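Local coordinates for protein Ufm1-specific protease (Caenorhabditis elegans, PDB 5EJJ) that cleaves, as a thiol protease, the peptide bond at the C terminus of the ubiquitin-like modifier UFM-1 and is needed to bring a subset of odorant receptors to cilia, at residues D255-K258 against R259-E262; R62-L65 against E66-S70; L480-H483 against F484-G488. All coordinates share one frame; numbering follows the deposited sequence.

How the contacts relate
All three contacts are local, and along the chain they come in the order contact 2, contact 1, contact 3. Contact 2 lies on the last turns of helix 59-68 in the N-terminal MPN domain; contact 1 is on helix 253-280 of the UfSP2 N-terminal region. Their centres are about 16 Å apart and their nearest atoms about 6 Å, and R266 bridges them, bonding E262 of contact 1 and the carbonyl of L69 in contact 2. Contact 3, in the C78 peptidase domain, lies about 42 Å from contact 1 and about 34 Å from contact 2, centre to centre. Through R266, helix 253-280 thus packs onto the MPN domain, on the far side of the chain's centre from contact 3.

Contact 1. Residues D255-K258 against R259-E262; sequences DLYK and RSRE
S260 folds its hydroxyl back along helix 253-280 and donates a hydrogen bond to the carbonyl of Y257, with OG 2.6 Å from Y257 O. The torsion that allows this places OG between the backbone N and the carbonyl carbon (chi1 71°), so that it faces the preceding turn. Y257 O is gripped twice, because R261 N also donates to it at 3.2 Å in a regular i to i+4 bond. Bonding back to the carbonyl three residues earlier is a familiar way for a helical serine to satisfy its hydroxyl, here in the first turns of this helix of the UfSP2 N-terminal region.

R259 can be followed outward from the same helix. Its CB lies 3.8 Å from D255 O, the carbonyl that its own backbone N engages at 3.3 Å, and CG stays close at 4.1 Å from D255 O. The chain then bends at chi3 (-76°), which turns the guanidinium back along the preceding turn and brings one of its faces under D255 O. Its polar end is held elsewhere: NE donates to the carbonyl of P246, and NH2 forms a salt bridge with D251. The carboxylate of D255 is a more distant charge, with OD1 5.8 Å from R259 NH1.

On another side of the helix, Y257 and R261 run side by side, pointing the same way, and Y257 OH comes 4.0 Å from R261 CD; that hydroxyl is bound to the carbonyl of F160. R259 and S260 both rest on F245, so this turn packs against strand 235-247, an outermost strand of its five-stranded mixed sheet, while Y257 and R261 lie against the loop residues E175, S159 and F160.

Contact 2. Residues R62-L65 against E66-S70; sequences RQFL and ESSLS
R62 and E66, one helical turn apart, are joined by a salt bridge between R62 NH1 and E66 OE2 at 2.5 Å. The two side chains run side by side; OE2 meets the guanidinium at its edge, near its plane, although the carboxylate itself is turned 84° from it. A second focus is F64 O, which accepts S67 OG at 3.2 Å and S68 OG at 3.0 Å from opposite faces of the carbonyl plane. S68 OG also sits over one face of the F64 ring, offset toward its rim.

The next shell positions these last turns of helix 59-68 in the N-terminal MPN domain. R62 and L65 pack on F36 of strand 33-40, R62 NH2 is salt-bridged to E59, and E66 OE1 accepts from L75 N on strand 74-81. Replacing S67 with an alanine would probably leave N270 of helix 253-280 without its main partner here and F64 O with S68 OG as its remaining hydroxyl donor within the contact.

Chemically, the buried hydroxyls of S67 and S68 are satisfied both by F64 O and by N270, weakly for S68, while E66 divides its oxygens between an arginine and a strand amide, which probably favours its charged form.

Contact 3. Residues L480-H483 against F484-G488; sequences LARH and FETSG
H483 and F484 stand at the C-terminal turn of helix 477-484, where the chain leaves the helix for the loop before strand 491-494 in the papain-like (clan CA) peptidase domain. Their rings form the packed half of the contact, set obliquely with planes 56° apart and centroids separated by 5.3 Å; H483 CD2 lies over one face of the F484 ring. H483 CG is anti to the backbone N (chi1 167°), which swings the imidazole toward the returning loop, where CE1 comes 3.4 Å from S487 CB. The far nitrogen, NE2, is tied to the carbonyl of T489, which probably helps to hold the ring's rotation.

F484 also reaches back to the turn before it: its CE2 is 4.5 Å from L480 CG, and its backbone N makes a weak bond to L480 O. Beneath these residues lie the strands of the catalytic domain's antiparallel sheet, with F484 on V491, I502 and T373, H483 on V491 and L480 on V505.

The other side is exposed and held more loosely. R482 NH1 and E485 OE1 carry opposite charges but remain 4.2 Å apart, beyond a salt bridge. T486 OG1 lies over one face of the R482 guanidinium, 3.9 Å above its plane and offset toward the rim, yet donates its hydrogen bond to the R482 carbonyl, at 2.9 Å from R482 O, lying almost in line with the C=O bond.

Backbone bonds complete the turn. E485 N still follows the helical pattern to A481 O, but beyond it the pattern breaks: H483 O accepts both T486 N and G488 N, from opposite faces of its plane, and the G488 N-H points at it almost straight, at 178°.

Contact 1. Residues D255-K258 against R259-E262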
loop_
_atom_site.group_PDB
_atom_site.type_symbol
_atom_site.label_atom_id
_atom_site.label_comp_id
_atom_site.label_asym_id
_atom_site.label_seq_id
_atom_site.Cartn_x
_atom_site.Cartn_y
_atom_site.Cartn_z
ATOM N N ASP A 255 -11.367 -11.061 21.414
ATOM C CA ASP A 255 -10.283 -11.168 20.442
ATOM C C ASP A 255 -9.922 -9.783 19.917
ATOM O O ASP A 255 -8.742 -9.476 19.744
ATOM C CB ASP A 255 -10.698 -12.058 19.263
ATOM C CG ASP A 255 -10.728 -13.554 19.609
ATOM O OD1 ASP A 255 -9.773 -14.054 20.266
ATOM O OD2 ASP A 255 -11.711 -14.230 19.192
ATOM N N LEU A 256 -10.936 -8.952 19.664
ATOM C CA LEU A 256 -10.704 -7.592 19.188
ATOM C C LEU A 256 -9.908 -6.796 20.198
ATOM O O LEU A 256 -9.122 -5.943 19.835
ATOM C CB LEU A 256 -12.013 -6.848 18.941
ATOM C CG LEU A 256 -12.856 -7.064 17.687
ATOM C CD1 LEU A 256 -12.104 -6.790 16.389
ATOM C CD2 LEU A 256 -13.393 -8.448 17.703
ATOM N N TYR A 257 -10.135 -7.051 21.479
ATOM C CA TYR A 257 -9.504 -6.244 22.515
ATOM C C TYR A 257 -8.026 -6.588 22.649
ATOM O O TYR A 257 -7.179 -5.685 22.677
ATOM C CB TYR A 257 -10.238 -6.374 23.849
ATOM C CG TYR A 257 -9.378 -6.048 25.050
ATOM C CD1 TYR A 257 -9.183 -4.726 25.451
ATOM C CD2 TYR A 257 -8.764 -7.061 25.788
ATOM C CE1 TYR A 257 -8.394 -4.424 26.544
ATOM C CE2 TYR A 257 -7.967 -6.772 26.869
ATOM C CZ TYR A 257 -7.789 -5.453 27.246
ATOM O OH TYR A 257 -7.001 -5.159 28.330
ATOM N N LYS A 258 -7.707 -7.881 22.702
ATOM C CA LYS A 258 -6.308 -8.272 22.751
ATOM C C LYS A 258 -5.525 -7.724 21.553
ATOM O O LYS A 258 -4.352 -7.397 21.692
ATOM C CB LYS A 258 -6.132 -9.782 22.883
ATOM C CG LYS A 258 -7.095 -10.427 23.861
ATOM C CD LYS A 258 -6.473 -11.614 24.610
ATOM C CE LYS A 258 -5.550 -11.137 25.755
ATOM N NZ LYS A 258 -5.467 -12.100 26.917
ATOM N N ARG A 259 -6.161 -7.582 20.391
ATOM C CA ARG A 259 -5.446 -7.065 19.223
ATOM C C ARG A 259 -5.160 -5.574 19.287
ATOM O O ARG A 259 -4.040 -5.140 19.017
ATOM C CB ARG A 259 -6.153 -7.416 17.920
ATOM C CG ARG A 259 -5.572 -8.667 17.291
ATOM C CD ARG A 259 -5.765 -8.709 15.791
ATOM N NE ARG A 259 -7.137 -9.040 15.434
ATOM C CZ ARG A 259 -7.674 -10.242 15.580
ATOM N NH1 ARG A 259 -6.960 -11.240 16.091
ATOM N NH2 ARG A 259 -8.929 -10.435 15.221
ATOM N N SER A 260 -6.178 -4.801 19.653
ATOM C CA SER A 260 -6.079 -3.347 19.778
ATOM C C SER A 260 -4.939 -2.985 20.714
ATOM O O SER A 260 -4.215 -2.019 20.506
ATOM C CB SER A 260 -7.348 -2.832 20.418
ATOM O OG SER A 260 -7.336 -3.242 21.781
ATOM N N ARG A 261 -4.806 -3.773 21.765
ATOM C CA ARG A 261 -3.837 -3.501 22.791
ATOM C C ARG A 261 -2.443 -3.768 22.263
ATOM O O ARG A 261 -1.583 -2.897 22.350
ATOM C CB ARG A 261 -4.125 -4.379 23.990
ATOM C CG ARG A 261 -3.411 -3.954 25.202
ATOM C CD ARG A 261 -3.513 -4.967 26.309
ATOM N NE ARG A 261 -2.629 -4.535 27.378
ATOM C CZ ARG A 261 -1.411 -5.023 27.583
ATOM N NH1 ARG A 261 -0.945 -6.012 26.817
ATOM N NH2 ARG A 261 -0.674 -4.532 28.573
ATOM N N GLU A 262 -2.215 -4.958 21.709
ATOM C CA GLU A 262 -0.928 -5.263 21.064
ATOM C C GLU A 262 -0.590 -4.252 19.969
ATOM O O GLU A 262 0.577 -3.866 19.801
ATOM C CB GLU A 262 -0.925 -6.662 20.454
ATOM C CG GLU A 262 0.376 -7.048 19.723
ATOM C CD GLU A 262 1.560 -7.294 20.660
ATOM O OE1 GLU A 262 1.354 -7.474 21.890
ATOM O OE2 GLU A 262 2.714 -7.302 20.166
#

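Contact 2. Residues R62-L65 against E66-S70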
loop_
_atom_site.group_PDB
_atom_site.type_symbol
_atom_site.label_atom_id
_atom_site.label_comp_id
_atom_site.label_asym_id
_atom_site.label_seq_id
_atom_site.Cartn_x
_atom_site.Cartn_y
_atom_site.Cartn_z
ATOM N N ARG A 62 15.141 -7.607 15.022
ATOM C CA ARG A 62 14.012 -8.515 15.074
ATOM C C ARG A 62 12.859 -7.779 15.720
ATOM O O ARG A 62 11.743 -7.788 15.221
ATOM C CB ARG A 62 14.339 -9.787 15.855
ATOM C CG ARG A 62 13.344 -10.914 15.627
ATOM C CD ARG A 62 13.352 -11.988 16.742
ATOM N NE ARG A 62 13.244 -11.450 18.113
ATOM C CZ ARG A 62 12.198 -10.775 18.620
ATOM N NH1 ARG A 62 11.113 -10.503 17.894
ATOM N NH2 ARG A 62 12.244 -10.348 19.879
ATOM N N GLN A 63 13.144 -7.117 16.830
ATOM C CA GLN A 63 12.133 -6.349 17.539
ATOM C C GLN A 63 11.630 -5.170 16.725
ATOM O O GLN A 63 10.471 -4.781 16.853
ATOM C CB GLN A 63 12.686 -5.818 18.851
ATOM C CG GLN A 63 13.114 -6.873 19.837
ATOM C CD GLN A 63 13.765 -6.259 21.056
ATOM O OE1 GLN A 63 13.768 -5.031 21.225
ATOM N NE2 GLN A 63 14.324 -7.105 21.915
ATOM N N PHE A 64 12.489 -4.568 15.912
ATOM C CA PHE A 64 11.984 -3.502 15.056
ATOM C C PHE A 64 10.995 -4.042 14.025
ATOM O O PHE A 64 9.946 -3.446 13.795
ATOM C CB PHE A 64 13.081 -2.725 14.348
ATOM C CG PHE A 64 12.543 -1.598 13.529
ATOM C CD1 PHE A 64 12.107 -0.419 14.144
ATOM C CD2 PHE A 64 12.412 -1.726 12.150
ATOM C CE1 PHE A 64 11.589 0.623 13.398
ATOM C CE2 PHE A 64 11.895 -0.692 11.389
ATOM C CZ PHE A 64 11.483 0.485 12.009
ATOM N N LEU A 65 11.333 -5.171 13.414
ATOM C CA LEU A 65 10.463 -5.781 12.424
ATOM C C LEU A 65 9.091 -6.060 13.000
ATOM O O LEU A 65 8.098 -5.573 12.471
ATOM C CB LEU A 65 11.067 -7.067 11.854
ATOM C CG LEU A 65 12.347 -6.863 11.041
ATOM C CD1 LEU A 65 12.731 -8.151 10.410
ATOM C CD2 LEU A 65 12.185 -5.801 9.994
ATOM N N GLU A 66 9.043 -6.818 14.094
ATOM C CA GLU A 66 7.784 -7.287 14.676
ATOM C C GLU A 66 6.881 -6.118 15.074
ATOM O O GLU A 66 5.662 -6.204 14.938
ATOM C CB GLU A 66 8.065 -8.206 15.868
ATOM C CG GLU A 66 6.903 -9.101 16.346
ATOM C CD GLU A 66 7.418 -10.367 17.094
ATOM O OE1 GLU A 66 6.605 -11.253 17.491
ATOM O OE2 GLU A 66 8.662 -10.475 17.282
ATOM N N SER A 67 7.466 -5.012 15.517
ATOM C CA SER A 67 6.654 -3.892 15.957
ATOM C C SER A 67 6.011 -3.199 14.767
ATOM O O SER A 67 5.112 -2.361 14.913
ATOM C CB SER A 67 7.496 -2.887 16.746
ATOM O OG SER A 67 8.100 -1.910 15.908
ATOM N N SER A 68 6.481 -3.539 13.579
ATOM C CA SER A 68 6.000 -2.884 12.378
ATOM C C SER A 68 4.949 -3.674 11.633
ATOM O O SER A 68 4.335 -3.159 10.717
ATOM C CB SER A 68 7.165 -2.599 11.472
ATOM O OG SER A 68 8.055 -1.733 12.155
ATOM N N LEU A 69 4.742 -4.919 12.039
ATOM C CA LEU A 69 3.761 -5.787 11.423
ATOM C C LEU A 69 2.434 -5.724 12.173
ATOM O O LEU A 69 2.375 -5.264 13.314
ATOM C CB LEU A 69 4.295 -7.206 11.408
ATOM C CG LEU A 69 5.719 -7.222 10.884
ATOM C CD1 LEU A 69 6.263 -8.611 10.932
ATOM C CD2 LEU A 69 5.717 -6.725 9.478
ATOM N N SER A 70 1.368 -6.177 11.519
ATOM C CA SER A 70 0.042 -6.156 12.119
ATOM C C SER A 70 -0.018 -7.037 13.327
ATOM O O SER A 70 0.626 -8.077 13.379
ATOM C CB SER A 70 -1.026 -6.599 11.135
ATOM O OG SER A 70 -1.449 -5.514 10.339
#

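Contact 3. Residues L480-H483 against F484-G488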
loop_
_atom_site.group_PDB
_atom_site.type_symbol
_atom_site.label_atom_id
_atom_site.label_comp_id
_atom_site.label_asym_id
_atom_site.label_seq_id
_atom_site.Cartn_x
_atom_site.Cartn_y
_atom_site.Cartn_z
ATOM N N LEU A 480 1.864 -1.260 -26.195
ATOM C CA LEU A 480 0.963 -0.744 -25.163
ATOM C C LEU A 480 0.922 -1.664 -23.929
ATOM O O LEU A 480 0.826 -1.190 -22.789
ATOM C CB LEU A 480 -0.448 -0.541 -25.728
ATOM C CG LEU A 480 -1.402 0.319 -24.888
ATOM C CD1 LEU A 480 -0.913 1.761 -24.815
ATOM C CD2 LEU A 480 -2.835 0.266 -25.400
ATOM N N ALA A 481 0.985 -2.977 -24.164
ATOM C CA ALA A 481 1.159 -3.955 -23.086
ATOM C C ALA A 481 2.543 -3.787 -22.463
ATOM O O ALA A 481 2.693 -3.754 -21.244
ATOM C CB ALA A 481 0.990 -5.368 -23.612
ATOM N N ARG A 482 3.548 -3.671 -23.323
ATOM C CA ARG A 482 4.916 -3.436 -22.896
ATOM C C ARG A 482 5.007 -2.218 -21.984
ATOM O O ARG A 482 5.819 -2.191 -21.060
ATOM C CB ARG A 482 5.809 -3.228 -24.117
ATOM C CG ARG A 482 7.258 -2.967 -23.777
ATOM C CD ARG A 482 8.092 -4.213 -23.983
ATOM N NE ARG A 482 9.338 -4.163 -23.222
ATOM C CZ ARG A 482 9.536 -4.794 -22.067
ATOM N NH1 ARG A 482 8.570 -5.539 -21.531
ATOM N NH2 ARG A 482 10.706 -4.683 -21.450
ATOM N N HIS A 483 4.179 -1.208 -22.250
ATOM C CA HIS A 483 4.162 -0.006 -21.416
ATOM C C HIS A 483 3.740 -0.360 -20.012
ATOM O O HIS A 483 4.505 -0.173 -19.062
ATOM C CB HIS A 483 3.206 1.062 -21.965
ATOM C CG HIS A 483 2.916 2.169 -20.992
ATOM N ND1 HIS A 483 3.861 3.105 -20.617
ATOM C CD2 HIS A 483 1.787 2.480 -20.310
ATOM C CE1 HIS A 483 3.325 3.941 -19.746
ATOM N NE2 HIS A 483 2.066 3.587 -19.545
ATOM N N PHE A 484 2.516 -0.870 -19.896
ATOM C CA PHE A 484 1.942 -1.254 -18.607
ATOM C C PHE A 484 2.823 -2.191 -17.759
ATOM O O PHE A 484 2.806 -2.117 -16.536
ATOM C CB PHE A 484 0.576 -1.888 -18.820
ATOM C CG PHE A 484 -0.501 -0.913 -19.167
ATOM C CD1 PHE A 484 -0.691 0.226 -18.416
ATOM C CD2 PHE A 484 -1.344 -1.147 -20.237
ATOM C CE1 PHE A 484 -1.702 1.119 -18.733
ATOM C CE2 PHE A 484 -2.354 -0.263 -20.555
ATOM C CZ PHE A 484 -2.533 0.865 -19.806
ATOM N N GLU A 485 3.590 -3.068 -18.401
ATOM C CA GLU A 485 4.460 -3.981 -17.674
ATOM C C GLU A 485 5.742 -3.275 -17.226
ATOM O O GLU A 485 6.572 -3.848 -16.531
ATOM C CB GLU A 485 4.788 -5.212 -18.532
ATOM C CG GLU A 485 4.828 -6.547 -17.760
ATOM C CD GLU A 485 6.184 -6.840 -17.086
ATOM O OE1 GLU A 485 7.230 -6.761 -17.779
ATOM O OE2 GLU A 485 6.201 -7.157 -15.866
ATOM N N THR A 486 5.902 -2.021 -17.615
ATOM C CA THR A 486 7.136 -1.303 -17.324
ATOM C C THR A 486 6.839 0.000 -16.611
ATOM O O THR A 486 6.873 0.077 -15.391
ATOM C CB THR A 486 7.916 -0.983 -18.611
ATOM O OG1 THR A 486 8.149 -2.192 -19.335
ATOM C CG2 THR A 486 9.253 -0.339 -18.279
ATOM N N SER A 487 6.543 1.032 -17.385
ATOM C CA SER A 487 6.239 2.323 -16.811
ATOM C C SER A 487 4.973 2.210 -15.959
ATOM O O SER A 487 4.827 2.899 -14.951
ATOM C CB SER A 487 6.096 3.370 -17.924
ATOM O OG SER A 487 7.284 3.437 -18.704
ATOM N N GLY A 488 4.070 1.324 -16.368
ATOM C CA GLY A 488 2.864 1.026 -15.614
ATOM C C GLY A 488 1.963 2.181 -15.209
ATOM O O GLY A 488 1.211 2.064 -14.249
#